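Local coordinates for cell surface protein (Faecalibacterium prausnitzii A2-165, PDB 4GT6), which is of unknown function but, as the BspA-type leucine-rich-repeat part of a longer extracellular protein, probably binds other proteins at the bacterial cell surface, at residues A[131-136]-A[153-158]; A[175-180]-A[200-205]. One frame throughout, in Å; residues are numbered along the deposited sequence. Where two conformers were deposited one is given.

Contact 1 (A[131-136]-A[153-158])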
loop_
_atom_site.group_PDB
_atom_site.type_symbol
_atom_site.label_atom_id
_atom_site.label_comp_id
_atom_site.label_asym_id
_atom_site.label_seq_id
_atom_site.Cartn_x
_atom_site.Cartn_y
_atom_site.Cartn_z
ATOM N N GLU A 131 -0.885 -6.460 -7.046
ATOM C CA GLU A 131 0.251 -5.624 -7.460
ATOM C C GLU A 131 0.292 -5.331 -8.965
ATOM O O GLU A 131 1.384 -5.101 -9.496
ATOM C CB GLU A 131 1.537 -6.385 -7.094
ATOM C CG GLU A 131 1.702 -6.650 -5.603
ATOM C CD GLU A 131 2.936 -7.486 -5.329
ATOM O OE1 GLU A 131 2.957 -8.681 -5.705
ATOM O OE2 GLU A 131 3.922 -6.905 -4.828
ATOM N N ALA A 132 -0.864 -5.288 -9.638
ATOM C CA ALA A 132 -0.892 -5.069 -11.083
ATOM C C ALA A 132 -0.294 -3.720 -11.466
ATOM O O ALA A 132 0.266 -3.622 -12.553
ATOM C CB ALA A 132 -2.319 -5.163 -11.603
ATOM N N PHE A 133 -0.354 -2.693 -10.574
ATOM C CA PHE A 133 0.205 -1.386 -10.925
ATOM C C PHE A 133 1.208 -0.927 -9.879
ATOM O O PHE A 133 1.397 0.274 -9.692
ATOM C CB PHE A 133 -0.930 -0.349 -11.123
ATOM C CG PHE A 133 -1.793 -0.720 -12.315
ATOM C CD1 PHE A 133 -1.361 -0.462 -13.616
ATOM C CD2 PHE A 133 -3.012 -1.373 -12.136
ATOM C CE1 PHE A 133 -2.144 -0.824 -14.718
ATOM C CE2 PHE A 133 -3.790 -1.757 -13.241
ATOM C CZ PHE A 133 -3.323 -1.518 -14.525
ATOM N N HIS A 134 1.812 -1.881 -9.170
ATOM C CA HIS A 134 2.798 -1.606 -8.121
ATOM C C HIS A 134 3.984 -0.824 -8.739
ATOM O O HIS A 134 4.530 -1.248 -9.755
ATOM C CB HIS A 134 3.238 -2.943 -7.491
ATOM C CG HIS A 134 4.147 -2.868 -6.294
ATOM N ND1 HIS A 134 4.436 -4.005 -5.553
ATOM C CD2 HIS A 134 4.833 -1.826 -5.769
ATOM C CE1 HIS A 134 5.270 -3.618 -4.603
ATOM N NE2 HIS A 134 5.543 -2.316 -4.695
ATOM N N HIS A 135 4.361 0.330 -8.138
ATOM C CA HIS A 135 5.466 1.192 -8.608
ATOM C C HIS A 135 5.214 1.804 -10.014
ATOM O O HIS A 135 6.175 2.111 -10.736
ATOM C CB HIS A 135 6.831 0.473 -8.565
ATOM C CG HIS A 135 7.582 0.716 -7.287
ATOM N ND1 HIS A 135 8.167 1.948 -7.021
ATOM C CD2 HIS A 135 7.795 -0.108 -6.234
ATOM C CE1 HIS A 135 8.728 1.827 -5.822
ATOM N NE2 HIS A 135 8.533 0.607 -5.310
ATOM N N CYS A 136 3.932 2.033 -10.376
ATOM C CA CYS A 136 3.593 2.793 -11.566
ATOM C C CYS A 136 3.576 4.245 -11.111
ATOM O O CYS A 136 2.529 4.854 -10.895
ATOM C CB CYS A 136 2.281 2.328 -12.178
ATOM S SG CYS A 136 2.430 0.718 -13.008
ATOM N N ASP A 153 -4.265 -6.872 -3.221
ATOM C CA ASP A 153 -3.135 -6.431 -2.402
ATOM C C ASP A 153 -2.032 -5.769 -3.224
ATOM O O ASP A 153 -1.707 -6.232 -4.321
ATOM C CB ASP A 153 -2.550 -7.586 -1.575
ATOM C CG ASP A 153 -1.984 -8.727 -2.380
ATOM O OD1 ASP A 153 -2.781 -9.571 -2.864
ATOM O OD2 ASP A 153 -0.760 -8.754 -2.571
ATOM N N GLY A 154 -1.535 -4.655 -2.704
ATOM C CA GLY A 154 -0.442 -3.884 -3.291
ATOM C C GLY A 154 -0.701 -3.354 -4.683
ATOM O O GLY A 154 0.246 -3.016 -5.388
HETATM N N MSE A 155 -1.981 -3.267 -5.084
HETATM C CA MSE A 155 -2.324 -2.868 -6.455
HETATM C C MSE A 155 -1.673 -1.557 -6.875
HETATM O O MSE A 155 -1.143 -1.511 -7.993
HETATM C CB MSE A 155 -3.834 -2.792 -6.693
HETATM C CG MSE A 155 -4.194 -2.310 -8.130
HETATM SE SE MSE A 155 -6.062 -2.521 -8.503
HETATM C CE MSE A 155 -6.071 -4.345 -8.077
ATOM N N PHE A 156 -1.687 -0.518 -6.034
ATOM C CA PHE A 156 -1.070 0.748 -6.395
ATOM C C PHE A 156 0.011 1.136 -5.426
ATOM O O PHE A 156 0.305 2.328 -5.317
ATOM C CB PHE A 156 -2.119 1.878 -6.468
ATOM C CG PHE A 156 -3.212 1.629 -7.481
ATOM C CD1 PHE A 156 -2.963 1.757 -8.846
ATOM C CD2 PHE A 156 -4.490 1.273 -7.071
ATOM C CE1 PHE A 156 -3.977 1.507 -9.788
ATOM C CE2 PHE A 156 -5.514 1.057 -8.013
ATOM C CZ PHE A 156 -5.240 1.154 -9.358
ATOM N N SER A 157 0.665 0.163 -4.778
ATOM C CA SER A 157 1.749 0.532 -3.866
ATOM C C SER A 157 2.817 1.365 -4.592
ATOM O O SER A 157 3.229 0.998 -5.699
ATOM C CB SER A 157 2.408 -0.703 -3.259
ATOM O OG SER A 157 1.467 -1.494 -2.562
ATOM N N TYR A 158 3.236 2.498 -3.972
ATOM C CA TYR A 158 4.307 3.381 -4.472
ATOM C C TYR A 158 4.001 3.984 -5.850
ATOM O O TYR A 158 4.911 4.360 -6.605
ATOM C CB TYR A 158 5.686 2.669 -4.448
ATOM C CG TYR A 158 5.942 2.094 -3.075
ATOM C CD1 TYR A 158 6.095 2.930 -1.967
ATOM C CD2 TYR A 158 5.908 0.721 -2.856
ATOM C CE1 TYR A 158 6.241 2.409 -0.683
ATOM C CE2 TYR A 158 6.074 0.189 -1.574
ATOM C CZ TYR A 158 6.261 1.039 -0.497
ATOM O OH TYR A 158 6.417 0.539 0.775
#
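H135 and Y158 meet where CB of the tyrosine sits over the centre of the imidazole, 3.5 Å from the ring centroid and 14° off its normal, a CH-pi contact. Followed outward, the Y158 side chain has CB nearest H135 CE1, CG nearest H135 NE2, and CD2 between two histidines, reaching H135 NE2 and, in the plane of the phenol ring, H134 NE2 at 3.6 Å. CE2 touches H134 NE2 more distantly, and OH leaves the contact for a weak hydrogen bond to E203. An alanine in place of H135 would probably leave one side of Y158 CB and CG without its packing partner and E137 without the hydrogen bond from ND1. H134 presents a ring face to S157 CB, while its ND1 donates to E131 OE2 (3.0 Å) from the anti side, 33° out of the carboxylate plane, which helps to orient the imidazole. Along the backbones, three hydrogen bonds join successive turns of the BspA-type leucine-rich-repeat solenoid: E131 N to D153 O, F133 N to M155 O and H135 N to S157 O, the last at 2.8 Å. F133 and F156 both hold CG anti to the carbonyl carbon (chi1 -65° in F133), and the two side chains run side by side, pointing the same way, their near-parallel rings slid apart with centroids separated by 5.8 Å; F133 CB touches F156 CD1 at 3.7 Å.

Contact 2 (A[175-180]-A[200-205]). With EDO (1,2-ethanediol), chain G; EDO (1,2-ethanediol), chain H.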
loop_
_atom_site.group_PDB
_atom_site.type_symbol
_atom_site.label_atom_id
_atom_site.label_comp_id
_atom_site.label_asym_id
_atom_site.label_seq_id
_atom_site.Cartn_x
_atom_site.Cartn_y
_atom_site.Cartn_z
ATOM N N GLU A 175 -7.518 -4.481 -0.230
ATOM C CA GLU A 175 -6.580 -5.404 0.411
ATOM C C GLU A 175 -5.310 -4.726 0.919
ATOM O O GLU A 175 -5.080 -3.539 0.677
ATOM C CB GLU A 175 -6.258 -6.625 -0.499
ATOM C CG GLU A 175 -7.484 -7.407 -1.001
ATOM C CD GLU A 175 -8.399 -8.101 0.006
ATOM O OE1 GLU A 175 -8.199 -7.948 1.233
ATOM O OE2 GLU A 175 -9.343 -8.791 -0.441
ATOM N N GLU A 176 -4.498 -5.482 1.648
ATOM C CA GLU A 176 -3.261 -4.985 2.240
ATOM C C GLU A 176 -2.408 -4.191 1.276
ATOM O O GLU A 176 -2.187 -4.637 0.141
ATOM C CB GLU A 176 -2.406 -6.163 2.741
ATOM C CG GLU A 176 -2.916 -6.807 4.011
ATOM C CD GLU A 176 -2.063 -7.945 4.540
ATOM O OE1 GLU A 176 -1.063 -8.304 3.875
ATOM O OE2 GLU A 176 -2.413 -8.496 5.611
ATOM N N ARG A 177 -1.902 -3.023 1.742
ATOM C CA ARG A 177 -0.963 -2.160 1.002
ATOM C C ARG A 177 -1.501 -1.685 -0.368
ATOM O O ARG A 177 -0.718 -1.214 -1.196
ATOM C CB ARG A 177 0.403 -2.888 0.804
ATOM C CG ARG A 177 0.977 -3.508 2.093
ATOM C CD ARG A 177 2.360 -4.149 1.940
ATOM N NE ARG A 177 3.383 -3.238 1.418
ATOM C CZ ARG A 177 3.996 -2.292 2.124
ATOM N NH1 ARG A 177 3.683 -2.094 3.399
ATOM N NH2 ARG A 177 4.912 -1.521 1.553
ATOM N N ALA A 178 -2.826 -1.742 -0.599
ATOM C CA ALA A 178 -3.375 -1.338 -1.918
ATOM C C ALA A 178 -2.960 0.080 -2.358
ATOM O O ALA A 178 -2.672 0.269 -3.544
ATOM C CB ALA A 178 -4.893 -1.440 -1.908
ATOM N N PHE A 179 -2.892 1.067 -1.417
ATOM C CA PHE A 179 -2.529 2.450 -1.779
ATOM C C PHE A 179 -1.338 2.942 -0.993
ATOM O O PHE A 179 -1.164 4.159 -0.847
ATOM C CB PHE A 179 -3.729 3.403 -1.561
ATOM C CG PHE A 179 -4.905 3.031 -2.427
ATOM C CD1 PHE A 179 -4.943 3.393 -3.768
ATOM C CD2 PHE A 179 -5.945 2.256 -1.920
ATOM C CE1 PHE A 179 -6.010 3.003 -4.585
ATOM C CE2 PHE A 179 -7.037 1.907 -2.724
ATOM C CZ PHE A 179 -7.062 2.283 -4.046
ATOM N N THR A 180 -0.498 2.019 -0.485
ATOM C CA THR A 180 0.701 2.450 0.260
ATOM C C THR A 180 1.551 3.422 -0.567
ATOM O O THR A 180 1.830 3.153 -1.738
ATOM C CB THR A 180 1.575 1.231 0.637
ATOM O OG1 THR A 180 0.862 0.384 1.510
ATOM C CG2 THR A 180 2.888 1.623 1.307
ATOM N N ALA A 200 -3.204 -0.521 3.956
ATOM C CA ALA A 200 -3.840 -0.101 2.688
ATOM C C ALA A 200 -3.576 1.370 2.411
ATOM O O ALA A 200 -3.415 1.750 1.258
ATOM C CB ALA A 200 -5.352 -0.345 2.750
ATOM N N PHE A 201 -3.521 2.214 3.483
ATOM C CA PHE A 201 -3.293 3.645 3.326
ATOM C C PHE A 201 -2.040 4.125 4.086
ATOM O O PHE A 201 -1.906 5.320 4.374
ATOM C CB PHE A 201 -4.552 4.430 3.763
ATOM C CG PHE A 201 -5.733 4.102 2.879
ATOM C CD1 PHE A 201 -5.790 4.567 1.564
ATOM C CD2 PHE A 201 -6.759 3.280 3.339
ATOM C CE1 PHE A 201 -6.877 4.247 0.738
ATOM C CE2 PHE A 201 -7.848 2.957 2.512
ATOM C CZ PHE A 201 -7.905 3.452 1.220
ATOM N N SER A 202 -1.073 3.223 4.316
ATOM C CA SER A 202 0.175 3.638 4.967
ATOM C C SER A 202 0.986 4.530 4.004
ATOM O O SER A 202 0.791 4.469 2.778
ATOM C CB SER A 202 0.995 2.429 5.401
ATOM O OG SER A 202 1.453 1.707 4.260
ATOM N N GLU A 203 1.795 5.455 4.566
ATOM C CA GLU A 203 2.636 6.370 3.776
ATOM C C GLU A 203 1.832 7.216 2.743
ATOM O O GLU A 203 2.334 7.516 1.671
ATOM C CB GLU A 203 3.770 5.582 3.064
ATOM C CG GLU A 203 4.721 4.890 4.027
ATOM C CD GLU A 203 5.795 4.121 3.278
ATOM O OE1 GLU A 203 6.666 4.773 2.667
ATOM O OE2 GLU A 203 5.713 2.878 3.221
ATOM N N CYS A 204 0.591 7.600 3.064
ATOM C CA CYS A 204 -0.171 8.476 2.176
ATOM C C CYS A 204 0.082 9.905 2.654
ATOM O O CYS A 204 -0.727 10.513 3.359
ATOM C CB CYS A 204 -1.646 8.104 2.159
ATOM S SG CYS A 204 -1.987 6.592 1.214
ATOM N N PHE A 205 1.247 10.427 2.264
ATOM C CA PHE A 205 1.782 11.711 2.753
ATOM C C PHE A 205 0.949 12.953 2.432
ATOM O O PHE A 205 1.089 13.950 3.140
ATOM C CB PHE A 205 3.208 11.946 2.220
ATOM C CG PHE A 205 4.230 10.853 2.471
ATOM C CD1 PHE A 205 4.114 9.999 3.572
ATOM C CD2 PHE A 205 5.345 10.716 1.646
ATOM C CE1 PHE A 205 5.060 8.994 3.801
ATOM C CE2 PHE A 205 6.286 9.699 1.872
ATOM C CZ PHE A 205 6.138 8.848 2.945
HETATM C C1 EDO G . 5.688 0.056 5.764
HETATM O O1 EDO G . 5.103 -1.216 5.531
HETATM C C2 EDO G . 4.567 1.122 5.726
HETATM O O2 EDO G . 4.043 1.219 4.425
HETATM C C1 EDO H . 3.025 11.899 -2.112
HETATM O O1 EDO H . 3.356 12.890 -1.181
HETATM C C2 EDO H . 3.487 10.513 -1.617
HETATM O O2 EDO H . 2.876 10.155 -0.365
#
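The rings of F179 and F201 lie side by side with planes only 5° apart, yet slid so far that they barely overlap, their centroids 5.5 Å apart. The closest approach of the two side chains is F179 CD2 to F201 CE1 at 3.4 Å, and A200 O lies at the edge of the F179 ring, near its plane. The guanidinium of R177 has T180 OG1 over the centre of one face; at its edge is an ethanediol, probably from the crystallisation liquor, whose O1 accepts a hydrogen bond from NH1 (2.7 Å). Like F133 and F156 in contact 1, these phenylalanines sit at matching positions of neighbouring coils and point into the leucine-rich-repeat solenoid, F201 also resting on I187 and I189 of strand 186-189. Backbone pairing accompanies it: F179 N donates to A200 O at 2.8 Å, and T180 CA makes a CA-H...O contact with S202 O. At the polar end, the ethanediol O2 donates to E203 OE2 (2.6 Å) and lies equally near S202 OG. S202 chi1 of 66° puts OG between the backbone N and the carbonyl carbon, where it meets T180 CG2 at 3.3 Å; both S202 OG and T180 OG1 are hydrogen-bonded to N199 O.

Overall arrangement
From the N terminus, the chain leaves strand 127-128 through 131-136, and contact 1 closes a loop of 16 intervening residues that includes strand 141-143 when it returns at 153-158. Contact 2 opens later, at 175-180, and closes at 200-205 after 19 residues containing strand 186-189. The loops follow in series, neither nested nor crossed, and the centres of the two contacts are about 10 Å apart. They adjoin directly: 153-158 packs against 175-180, with probable hydrogen bonds from F156 N to A178 O and from Y158 N to T180 O. Four consecutive coils of the solenoid are thereby joined side by side near the middle of the chain.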